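Local atomic coordinates of hypothetical membrane protein (Corynebacterium glutamicum, PDB entry 6JSA), a protein that binds heme through its C-terminal domain, the part present here, and probably hands it on within the heme uptake machinery of corynebacteria. Residues I75-I83 against I95-G105; Y110-S121 against S133-Q144. All coordinates share one frame; numbering follows the deposited sequence.

Contact 1 of 2, residues I75-I83 against I95-G105. With HEM (protoporphyrin IX containing Fe), chain B.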
loop_
_atom_site.group_PDB
_atom_site.type_symbol
_atom_site.label_atom_id
_atom_site.label_comp_id
_atom_site.label_asym_id
_atom_site.label_seq_id
_atom_site.Cartn_x
_atom_site.Cartn_y
_atom_site.Cartn_z
ATOM N N ILE A 75 14.013 13.476 10.958
ATOM C CA ILE A 75 14.742 13.260 9.712
ATOM C C ILE A 75 13.994 12.271 8.828
ATOM O O ILE A 75 13.839 12.486 7.620
ATOM C CB ILE A 75 16.182 12.800 9.996
ATOM C CG1 ILE A 75 17.004 13.945 10.595
ATOM C CG2 ILE A 75 16.831 12.298 8.714
ATOM C CD1 ILE A 75 17.318 15.038 9.614
ATOM N N LEU A 76 13.535 11.168 9.415
ATOM C CA LEU A 76 12.661 10.233 8.721
ATOM C C LEU A 76 11.241 10.785 8.770
ATOM O O LEU A 76 10.702 11.049 9.852
ATOM C CB LEU A 76 12.736 8.850 9.366
ATOM C CG LEU A 76 12.121 7.666 8.611
ATOM C CD1 LEU A 76 12.719 6.350 9.114
ATOM C CD2 LEU A 76 10.597 7.633 8.728
ATOM N N ASP A 77 10.645 10.952 7.590
ATOM C CA ASP A 77 9.326 11.560 7.458
ATOM C C ASP A 77 8.764 11.006 6.149
ATOM O O ASP A 77 9.134 11.470 5.068
ATOM C CB ASP A 77 9.472 13.075 7.427
ATOM C CG ASP A 77 8.141 13.809 7.417
ATOM O OD1 ASP A 77 7.112 13.225 7.010
ATOM O OD2 ASP A 77 8.140 14.994 7.809
ATOM N N MET A 78 7.897 10.001 6.261
ATOM C CA MET A 78 7.413 9.263 5.101
ATOM C C MET A 78 5.897 9.211 5.152
ATOM O O MET A 78 5.322 8.704 6.120
ATOM C CB MET A 78 7.989 7.846 5.067
ATOM C CG MET A 78 7.571 7.074 3.831
ATOM S SD MET A 78 8.281 5.418 3.824
ATOM C CE MET A 78 8.121 4.988 2.096
ATOM N N GLN A 79 5.257 9.722 4.110
ATOM C CA GLN A 79 3.808 9.725 4.005
ATOM C C GLN A 79 3.391 8.845 2.840
ATOM O O GLN A 79 3.925 8.975 1.734
ATOM C CB GLN A 79 3.294 11.146 3.780
ATOM C CG GLN A 79 3.668 12.120 4.883
ATOM C CD GLN A 79 3.194 13.518 4.577
ATOM O OE1 GLN A 79 2.006 13.743 4.338
ATOM N NE2 GLN A 79 4.120 14.467 4.568
ATOM N N ILE A 80 2.429 7.962 3.095
ATOM C CA ILE A 80 1.831 7.108 2.075
ATOM C C ILE A 80 0.326 7.347 2.130
ATOM O O ILE A 80 -0.293 7.175 3.190
ATOM C CB ILE A 80 2.152 5.624 2.318
ATOM C CG1 ILE A 80 3.668 5.394 2.372
ATOM C CG2 ILE A 80 1.503 4.755 1.245
ATOM C CD1 ILE A 80 4.063 3.982 2.725
ATOM N N ALA A 81 -0.265 7.752 1.005
ATOM C CA ALA A 81 -1.678 8.120 1.005
ATOM C C ALA A 81 -2.394 7.582 -0.226
ATOM O O ALA A 81 -1.792 7.344 -1.276
ATOM C CB ALA A 81 -1.861 9.637 1.054
ATOM N N ASN A 82 -3.711 7.410 -0.084
ATOM C CA ASN A 82 -4.587 7.097 -1.218
ATOM C C ASN A 82 -4.128 5.847 -1.972
ATOM O O ASN A 82 -3.929 5.862 -3.198
ATOM C CB ASN A 82 -4.698 8.298 -2.153
ATOM C CG ASN A 82 -5.310 9.486 -1.480
ATOM O OD1 ASN A 82 -6.370 9.374 -0.870
ATOM N ND2 ASN A 82 -4.650 10.634 -1.575
ATOM N N ILE A 83 -3.980 4.742 -1.240
ATOM C CA ILE A 83 -3.519 3.521 -1.894
ATOM C C ILE A 83 -4.579 3.008 -2.861
ATOM O O ILE A 83 -5.789 3.228 -2.689
ATOM C CB ILE A 83 -3.065 2.419 -0.918
ATOM C CG1 ILE A 83 -4.253 1.769 -0.218
ATOM C CG2 ILE A 83 -2.034 2.944 0.061
ATOM C CD1 ILE A 83 -3.902 0.398 0.348
ATOM N N ILE A 95 -0.444 1.311 -6.002
ATOM C CA ILE A 95 -0.202 2.718 -6.300
ATOM C C ILE A 95 -0.527 3.545 -5.060
ATOM O O ILE A 95 -1.485 3.247 -4.342
ATOM C CB ILE A 95 -1.088 3.135 -7.491
ATOM C CG1 ILE A 95 -0.742 2.312 -8.741
ATOM C CG2 ILE A 95 -0.993 4.623 -7.771
ATOM C CD1 ILE A 95 -1.842 2.306 -9.790
ATOM N N ALA A 96 0.261 4.591 -4.812
ATOM C CA ALA A 96 -0.016 5.489 -3.699
ATOM C C ALA A 96 0.632 6.835 -3.980
ATOM O O ALA A 96 1.516 6.950 -4.834
ATOM C CB ALA A 96 0.501 4.917 -2.379
ATOM N N ASP A 97 0.171 7.854 -3.257
ATOM C CA ASP A 97 0.835 9.150 -3.210
ATOM C C ASP A 97 1.880 9.098 -2.103
ATOM O O ASP A 97 1.559 8.752 -0.961
ATOM C CB ASP A 97 -0.165 10.255 -2.864
ATOM C CG ASP A 97 -1.359 10.296 -3.804
ATOM O OD1 ASP A 97 -1.255 9.782 -4.937
ATOM O OD2 ASP A 97 -2.402 10.860 -3.402
ATOM N N VAL A 98 3.131 9.414 -2.432
ATOM C CA VAL A 98 4.237 9.225 -1.494
ATOM C C VAL A 98 5.087 10.483 -1.409
ATOM O O VAL A 98 5.522 11.016 -2.435
ATOM C CB VAL A 98 5.120 8.023 -1.882
ATOM C CG1 VAL A 98 6.272 7.853 -0.876
ATOM C CG2 VAL A 98 4.285 6.757 -1.967
ATOM N N VAL A 99 5.351 10.930 -0.178
ATOM C CA VAL A 99 6.327 11.978 0.119
ATOM C C VAL A 99 7.276 11.417 1.167
ATOM O O VAL A 99 6.825 10.860 2.171
ATOM C CB VAL A 99 5.651 13.252 0.664
ATOM C CG1 VAL A 99 6.689 14.337 0.926
ATOM C CG2 VAL A 99 4.563 13.733 -0.285
ATOM N N SER A 100 8.585 11.529 0.935
ATOM C CA SER A 100 9.515 10.945 1.891
ATOM C C SER A 100 10.802 11.748 1.921
ATOM O O SER A 100 11.156 12.421 0.955
ATOM C CB SER A 100 9.830 9.491 1.538
ATOM O OG SER A 100 10.354 8.807 2.646
ATOM N N SER A 101 11.516 11.639 3.039
ATOM C CA SER A 101 12.793 12.313 3.232
ATOM C C SER A 101 13.962 11.335 3.179
ATOM O O SER A 101 13.825 10.159 3.521
ATOM C CB SER A 101 12.816 13.037 4.576
ATOM O OG SER A 101 11.987 14.182 4.537
ATOM N N ASP A 102 15.123 11.841 2.756
ATOM C CA ASP A 102 16.371 11.088 2.796
ATOM C C ASP A 102 17.056 11.293 4.151
ATOM O O ASP A 102 16.525 11.956 5.044
ATOM C CB ASP A 102 17.249 11.443 1.591
ATOM C CG ASP A 102 17.743 12.889 1.606
ATOM O OD1 ASP A 102 17.689 13.560 2.661
ATOM O OD2 ASP A 102 18.197 13.359 0.539
ATOM N N MET A 103 18.259 10.727 4.308
ATOM C CA MET A 103 18.965 10.811 5.587
ATOM C C MET A 103 19.462 12.212 5.923
ATOM O O MET A 103 19.849 12.444 7.073
ATOM C CB MET A 103 20.109 9.794 5.678
ATOM C CG MET A 103 19.686 8.511 6.353
ATOM S SD MET A 103 20.986 7.409 6.943
ATOM C CE MET A 103 21.835 8.422 8.148
ATOM N N ASP A 104 19.477 13.137 4.965
ATOM C CA ASP A 104 19.756 14.539 5.249
ATOM C C ASP A 104 18.509 15.304 5.661
ATOM O O ASP A 104 18.594 16.505 5.940
ATOM C CB ASP A 104 20.393 15.214 4.033
ATOM C CG ASP A 104 21.887 15.004 3.971
ATOM O OD1 ASP A 104 22.590 15.484 4.887
ATOM O OD2 ASP A 104 22.354 14.347 3.018
ATOM N N GLY A 105 17.361 14.639 5.708
ATOM C CA GLY A 105 16.116 15.316 5.972
ATOM C C GLY A 105 15.519 16.011 4.774
ATOM O O GLY A 105 14.571 16.783 4.944
HETATM C CHA HEM B . 17.312 0.795 8.894
HETATM C CHB HEM B . 19.984 4.432 10.625
HETATM C CHC HEM B . 17.145 7.602 8.320
HETATM C CHD HEM B . 14.721 3.954 6.283
HETATM C C1A HEM B . 18.260 1.505 9.591
HETATM C C2A HEM B . 19.246 0.938 10.490
HETATM C C3A HEM B . 19.990 1.935 10.976
HETATM C C4A HEM B . 19.503 3.166 10.377
HETATM C CMA HEM B . 21.160 1.827 11.986
HETATM C CAA HEM B . 19.330 -0.554 10.845
HETATM C CBA HEM B . 18.206 -0.790 11.862
HETATM C CGA HEM B . 18.092 -2.241 12.250
HETATM O O1A HEM B . 18.578 -3.117 11.497
HETATM O O2A HEM B . 17.489 -2.527 13.313
HETATM C C1B HEM B . 19.418 5.614 10.205
HETATM C C2B HEM B . 19.798 6.945 10.629
HETATM C C3B HEM B . 19.016 7.828 9.986
HETATM C C4B HEM B . 18.115 7.066 9.142
HETATM C CMB HEM B . 20.927 7.213 11.638
HETATM C CAB HEM B . 18.973 9.372 10.051
HETATM C CBB HEM B . 19.684 10.139 10.886
HETATM C C1C HEM B . 16.259 6.896 7.536
HETATM C C2C HEM B . 15.330 7.479 6.591
HETATM C C3C HEM B . 14.631 6.481 6.044
HETATM C C4C HEM B . 15.127 5.230 6.598
HETATM C CMC HEM B . 15.160 8.989 6.319
HETATM C CAC HEM B . 13.521 6.652 4.980
HETATM C CBC HEM B . 12.391 5.929 5.044
HETATM C C1D HEM B . 15.234 2.788 6.799
HETATM C C2D HEM B . 14.801 1.461 6.437
HETATM C C3D HEM B . 15.508 0.588 7.152
HETATM C C4D HEM B . 16.408 1.334 8.006
HETATM C CMD HEM B . 13.716 1.145 5.394
HETATM C CAD HEM B . 15.376 -0.949 7.118
HETATM C CBD HEM B . 14.410 -1.351 8.241
HETATM C CGD HEM B . 14.160 -2.836 8.188
HETATM O O1D HEM B . 14.968 -3.614 8.756
HETATM O O2D HEM B . 13.144 -3.248 7.574
HETATM N NA HEM B . 18.442 2.872 9.541
HETATM N NB HEM B . 18.378 5.723 9.305
HETATM N NC HEM B . 16.115 5.517 7.511
HETATM N ND HEM B . 16.221 2.683 7.763
HETATM FE FE HEM B . 17.089 4.221 8.765
HETATM O O HOH W 1 12.569 15.274 7.092
HETATM O O HOH W 2 11.654 9.569 5.216
HETATM O O HOH W 3 9.278 13.997 3.750
#
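Q79 N donates to V99 O at 2.7 Å, nearly straight and the shortest bond of this antiparallel pairing; A81 and D97 make the other hydrogen-bonded pair. N82 ND2 donates a hydrogen bond to D97 OD2 at 2.9 Å, almost straight and lying in the plane of the N82 amide but reaching the oxygen on its anti side, 34° out of the carboxylate plane. D97 OD1 forms a salt bridge with R112. Amide and carboxylate planes stand 70° apart, and an aspartate suits the place because its two oxygens can serve different donors.

The small A96 points its CB at the partner strand, 3.8 Å from I80 CG2 and also touching I83 CG2. Further along, M78 CG lies 3.5 Å from S100 OG, whose own polar bond goes to the carbonyl of A145.

Toward the heme the pairing weakens: S101 N reaches D77 O only by a weak, bent bond, and water takes over. One water accepts from both D77 N and S101 N, while another donates to D77 O and bonds S101 OG. Within the type I turn from D102 to G105, M103 in one of its two conformers lies against the porphyrin, while S101 O is 3.3 Å from HEM CMC and L76 CD1 packs 3.6 Å from HEM C3C. With CG2 anti to its backbone N, I75 touches M103 O at 3.4 Å. The arrangement is an antiparallel beta hairpin whose open end, away from its connecting turn, forms one wall of the heme pocket.

Contact 2 of 2, residues Y110-S121 against S133-Q144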
loop_
_atom_site.group_PDB
_atom_site.type_symbol
_atom_site.label_atom_id
_atom_site.label_comp_id
_atom_site.label_asym_id
_atom_site.label_seq_id
_atom_site.Cartn_x
_atom_site.Cartn_y
_atom_site.Cartn_z
ATOM N N TYR A 110 7.102 12.267 -4.416
ATOM C CA TYR A 110 7.110 11.332 -5.535
ATOM C C TYR A 110 5.817 11.367 -6.325
ATOM O O TYR A 110 5.732 10.726 -7.381
ATOM C CB TYR A 110 7.406 9.906 -5.040
ATOM C CG TYR A 110 8.799 9.796 -4.480
ATOM C CD1 TYR A 110 9.056 10.079 -3.145
ATOM C CD2 TYR A 110 9.870 9.450 -5.300
ATOM C CE1 TYR A 110 10.339 10.012 -2.642
ATOM C CE2 TYR A 110 11.155 9.373 -4.809
ATOM C CZ TYR A 110 11.386 9.660 -3.477
ATOM O OH TYR A 110 12.663 9.601 -2.976
ATOM N N GLY A 111 4.823 12.111 -5.845
ATOM C CA GLY A 111 3.537 12.144 -6.488
ATOM C C GLY A 111 2.829 10.803 -6.352
ATOM O O GLY A 111 3.106 9.989 -5.465
ATOM N N ARG A 112 1.903 10.579 -7.274
ATOM C CA ARG A 112 1.196 9.313 -7.344
ATOM C C ARG A 112 2.048 8.339 -8.144
ATOM O O ARG A 112 2.372 8.602 -9.308
ATOM C CB ARG A 112 -0.172 9.506 -7.992
ATOM C CG ARG A 112 -1.037 8.282 -7.883
ATOM C CD ARG A 112 -2.518 8.620 -7.895
ATOM N NE ARG A 112 -3.304 7.423 -7.612
ATOM C CZ ARG A 112 -3.518 6.943 -6.390
ATOM N NH1 ARG A 112 -3.015 7.564 -5.325
ATOM N NH2 ARG A 112 -4.220 5.834 -6.224
ATOM N N THR A 113 2.433 7.229 -7.519
ATOM C CA THR A 113 3.471 6.376 -8.079
ATOM C C THR A 113 3.165 4.916 -7.776
ATOM O O THR A 113 2.500 4.596 -6.788
ATOM C CB THR A 113 4.843 6.763 -7.499
ATOM O OG1 THR A 113 5.875 6.059 -8.191
ATOM C CG2 THR A 113 4.924 6.441 -6.004
ATOM N N VAL A 114 3.664 4.027 -8.630
ATOM C CA VAL A 114 3.634 2.607 -8.306
ATOM C C VAL A 114 4.663 2.344 -7.213
ATOM O O VAL A 114 5.863 2.551 -7.418
ATOM C CB VAL A 114 3.899 1.753 -9.553
ATOM C CG1 VAL A 114 3.965 0.276 -9.189
ATOM C CG2 VAL A 114 2.824 2.010 -10.595
ATOM N N VAL A 115 4.192 1.915 -6.041
ATOM C CA VAL A 115 5.073 1.570 -4.924
ATOM C C VAL A 115 5.587 0.143 -5.055
ATOM O O VAL A 115 6.695 -0.169 -4.604
ATOM C CB VAL A 115 4.320 1.785 -3.596
ATOM C CG1 VAL A 115 5.101 1.247 -2.406
ATOM C CG2 VAL A 115 4.031 3.253 -3.396
ATOM N N GLY A 116 4.802 -0.745 -5.655
ATOM C CA GLY A 116 5.231 -2.115 -5.851
ATOM C C GLY A 116 4.414 -2.815 -6.906
ATOM O O GLY A 116 3.283 -2.423 -7.213
ATOM N N THR A 117 5.013 -3.852 -7.478
ATOM C CA THR A 117 4.287 -4.708 -8.396
ATOM C C THR A 117 3.692 -5.882 -7.634
ATOM O O THR A 117 4.287 -6.413 -6.689
ATOM C CB THR A 117 5.179 -5.189 -9.536
ATOM O OG1 THR A 117 6.374 -5.740 -8.988
ATOM C CG2 THR A 117 5.536 -4.026 -10.455
ATOM N N LEU A 118 2.486 -6.260 -8.035
ATOM C CA LEU A 118 1.721 -7.287 -7.348
ATOM C C LEU A 118 1.726 -8.584 -8.139
ATOM O O LEU A 118 1.519 -8.590 -9.357
ATOM C CB LEU A 118 0.269 -6.848 -7.180
ATOM C CG LEU A 118 0.075 -5.561 -6.389
ATOM C CD1 LEU A 118 -1.405 -5.268 -6.218
ATOM C CD2 LEU A 118 0.764 -5.649 -5.038
ATOM N N ASN A 119 1.923 -9.686 -7.425
ATOM C CA ASN A 119 1.766 -11.030 -7.968
ATOM C C ASN A 119 0.761 -11.731 -7.065
ATOM O O ASN A 119 1.064 -12.013 -5.899
ATOM C CB ASN A 119 3.105 -11.766 -7.983
ATOM C CG ASN A 119 2.984 -13.180 -8.506
ATOM O OD1 ASN A 119 2.038 -13.511 -9.216
ATOM N ND2 ASN A 119 3.945 -14.027 -8.155
ATOM N N PHE A 120 -0.445 -11.968 -7.584
ATOM C CA PHE A 120 -1.517 -12.517 -6.765
ATOM C C PHE A 120 -1.343 -14.015 -6.584
ATOM O O PHE A 120 -1.199 -14.753 -7.560
ATOM C CB PHE A 120 -2.883 -12.206 -7.375
ATOM C CG PHE A 120 -3.295 -10.780 -7.185
ATOM C CD1 PHE A 120 -2.899 -9.802 -8.090
ATOM C CD2 PHE A 120 -4.040 -10.402 -6.076
ATOM C CE1 PHE A 120 -3.242 -8.471 -7.901
ATOM C CE2 PHE A 120 -4.396 -9.068 -5.883
ATOM C CZ PHE A 120 -3.996 -8.102 -6.802
ATOM N N SER A 121 -1.342 -14.456 -5.328
ATOM C CA SER A 121 -1.416 -15.880 -5.028
ATOM C C SER A 121 -2.858 -16.369 -5.054
ATOM O O SER A 121 -3.108 -17.559 -5.284
ATOM C CB SER A 121 -0.796 -16.146 -3.658
ATOM O OG SER A 121 -1.409 -15.343 -2.663
ATOM N N SER A 133 -5.065 -11.849 -2.566
ATOM C CA SER A 133 -3.846 -11.625 -1.801
ATOM C C SER A 133 -2.680 -11.634 -2.775
ATOM O O SER A 133 -2.634 -12.472 -3.684
ATOM C CB SER A 133 -3.628 -12.734 -0.766
ATOM O OG SER A 133 -4.649 -12.743 0.214
ATOM N N ALA A 134 -1.738 -10.714 -2.584
ATOM C CA ALA A 134 -0.610 -10.589 -3.496
ATOM C C ALA A 134 0.679 -10.281 -2.755
ATOM O O ALA A 134 0.681 -9.555 -1.756
ATOM C CB ALA A 134 -0.852 -9.479 -4.518
ATOM N N SER A 135 1.781 -10.826 -3.263
ATOM C CA SER A 135 3.093 -10.339 -2.862
ATOM C C SER A 135 3.336 -8.969 -3.489
ATOM O O SER A 135 2.787 -8.639 -4.550
ATOM C CB SER A 135 4.187 -11.310 -3.312
ATOM O OG SER A 135 4.240 -11.383 -4.725
ATOM N N VAL A 136 4.159 -8.169 -2.811
ATOM C CA VAL A 136 4.444 -6.787 -3.191
ATOM C C VAL A 136 5.950 -6.648 -3.382
ATOM O O VAL A 136 6.719 -6.779 -2.423
ATOM C CB VAL A 136 3.940 -5.795 -2.129
ATOM C CG1 VAL A 136 4.216 -4.371 -2.575
ATOM C CG2 VAL A 136 2.446 -6.006 -1.836
ATOM N N SER A 137 6.368 -6.360 -4.612
ATOM C CA SER A 137 7.779 -6.222 -4.964
ATOM C C SER A 137 8.087 -4.748 -5.165
ATOM O O SER A 137 7.508 -4.106 -6.043
ATOM C CB SER A 137 8.074 -6.983 -6.253
ATOM O OG SER A 137 7.893 -8.371 -6.070
ATOM N N LEU A 138 9.012 -4.225 -4.369
ATOM C CA LEU A 138 9.246 -2.790 -4.303
ATOM C C LEU A 138 9.701 -2.221 -5.646
ATOM O O LEU A 138 10.575 -2.779 -6.317
ATOM C CB LEU A 138 10.310 -2.524 -3.242
ATOM C CG LEU A 138 10.632 -1.081 -2.880
ATOM C CD1 LEU A 138 9.417 -0.407 -2.268
ATOM C CD2 LEU A 138 11.807 -1.062 -1.923
ATOM N N SER A 139 9.122 -1.079 -6.019
ATOM C CA SER A 139 9.462 -0.378 -7.248
ATOM C C SER A 139 10.717 0.479 -7.069
ATOM O O SER A 139 11.241 0.649 -5.964
ATOM C CB SER A 139 8.315 0.547 -7.641
ATOM O OG SER A 139 8.220 1.606 -6.697
ATOM N N GLN A 140 11.182 1.046 -8.186
ATOM C CA GLN A 140 12.299 1.987 -8.140
ATOM C C GLN A 140 11.960 3.194 -7.271
ATOM O O GLN A 140 12.728 3.574 -6.381
ATOM C CB GLN A 140 12.655 2.433 -9.560
ATOM C CG GLN A 140 13.040 1.301 -10.502
ATOM C CD GLN A 140 14.463 0.836 -10.302
ATOM O OE1 GLN A 140 15.274 1.533 -9.696
ATOM N NE2 GLN A 140 14.777 -0.349 -10.811
ATOM N N SER A 141 10.803 3.814 -7.520
ATOM C CA SER A 141 10.415 4.974 -6.723
ATOM C C SER A 141 10.220 4.594 -5.263
ATOM O O SER A 141 10.578 5.364 -4.365
ATOM C CB SER A 141 9.146 5.610 -7.288
ATOM O OG SER A 141 8.057 4.716 -7.187
ATOM N N GLY A 142 9.670 3.405 -5.004
ATOM C CA GLY A 142 9.523 2.962 -3.629
ATOM C C GLY A 142 10.859 2.800 -2.928
ATOM O O GLY A 142 11.017 3.193 -1.770
ATOM N N SER A 143 11.844 2.227 -3.623
ATOM C CA SER A 143 13.183 2.096 -3.058
ATOM C C SER A 143 13.765 3.458 -2.698
ATOM O O SER A 143 14.353 3.629 -1.618
ATOM C CB SER A 143 14.071 1.373 -4.068
ATOM O OG SER A 143 15.406 1.292 -3.617
ATOM N N GLN A 144 13.610 4.443 -3.586
ATOM C CA GLN A 144 14.079 5.789 -3.276
ATOM C C GLN A 144 13.326 6.377 -2.095
ATOM O O GLN A 144 13.912 7.068 -1.260
ATOM C CB GLN A 144 13.924 6.693 -4.495
ATOM C CG GLN A 144 14.773 6.268 -5.672
ATOM C CD GLN A 144 14.521 7.118 -6.895
ATOM O OE1 GLN A 144 14.074 8.263 -6.788
ATOM N NE2 GLN A 144 14.799 6.565 -8.069
HETATM O O HOH W 4 14.859 10.319 -4.520
HETATM O O HOH W 5 5.236 -9.098 -6.377
#
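S139 OG donates to V114 O at 2.6 Å and accepts from G142 N at 2.9 Å, so one hydroxyl ties the strand to the first turn of the helix it caps. Serine suits this N-cap: with chi1 at 68°, OG lies between its own backbone N and carbonyl carbon, close to both partners. Beside it, T113 OG1 and S141 OG share a hydrogen bond of 2.8 Å whose direction remains open. S139 N also donates to V115 O, from well above the carbonyl plane. G142 suits the close approach of helix and strand, where V115 O and L138 CD1 crowd the site.

At the far end of the helix the ring of Y110 crosses the Q144 side chain, with planes 62° apart. Q144 OE1 lies at the ring's edge, whereas S141 O lies over one face, offset toward the rim, and a water joins Y110 OH to Q144 OE1.

Along the strands, paired backbone bonds hold T117 to S137 and N119 to S135. L118 and V136 lie side by side, CD2 to CG2 at 3.6 Å, and A134 CB sits over the centre of the F120 ring, 3.7 Å from its centroid, a CH-pi contact that the small methyl makes possible. I159 and F161 of strand 159-165 pack against this apolar face. On the other face a water donates to T117 O and S137 OG; the latter is also bonded to Q155.

The chemistry divides: apolar groups pack the inner face, while where strand meets helix S139 OG serves both backbones and T113 and S141 pair their hydroxyls.

Following the chain from the N terminus, 75-83 is met by 95-105 after eleven intervening residues, so contact 1 closes the hairpin of strands 76-88 and 91-101. The chain then passes through strand 107-111 before contact 2 closes the next hairpin, strands 113-125 and 129-138, with its helix following. The two loops are in series, neither nested nor crossed. Strand 91-101 links the two laterally, through backbone pairing: V98 O and Y110 N lie 2.8 Å apart, A96 O and T113 N 2.9 Å, both probable hydrogen bonds, and I95 packs on R112. Thus contact 1 borders the heme, while contact 2 connects that region with strand 159-165 near the C terminus.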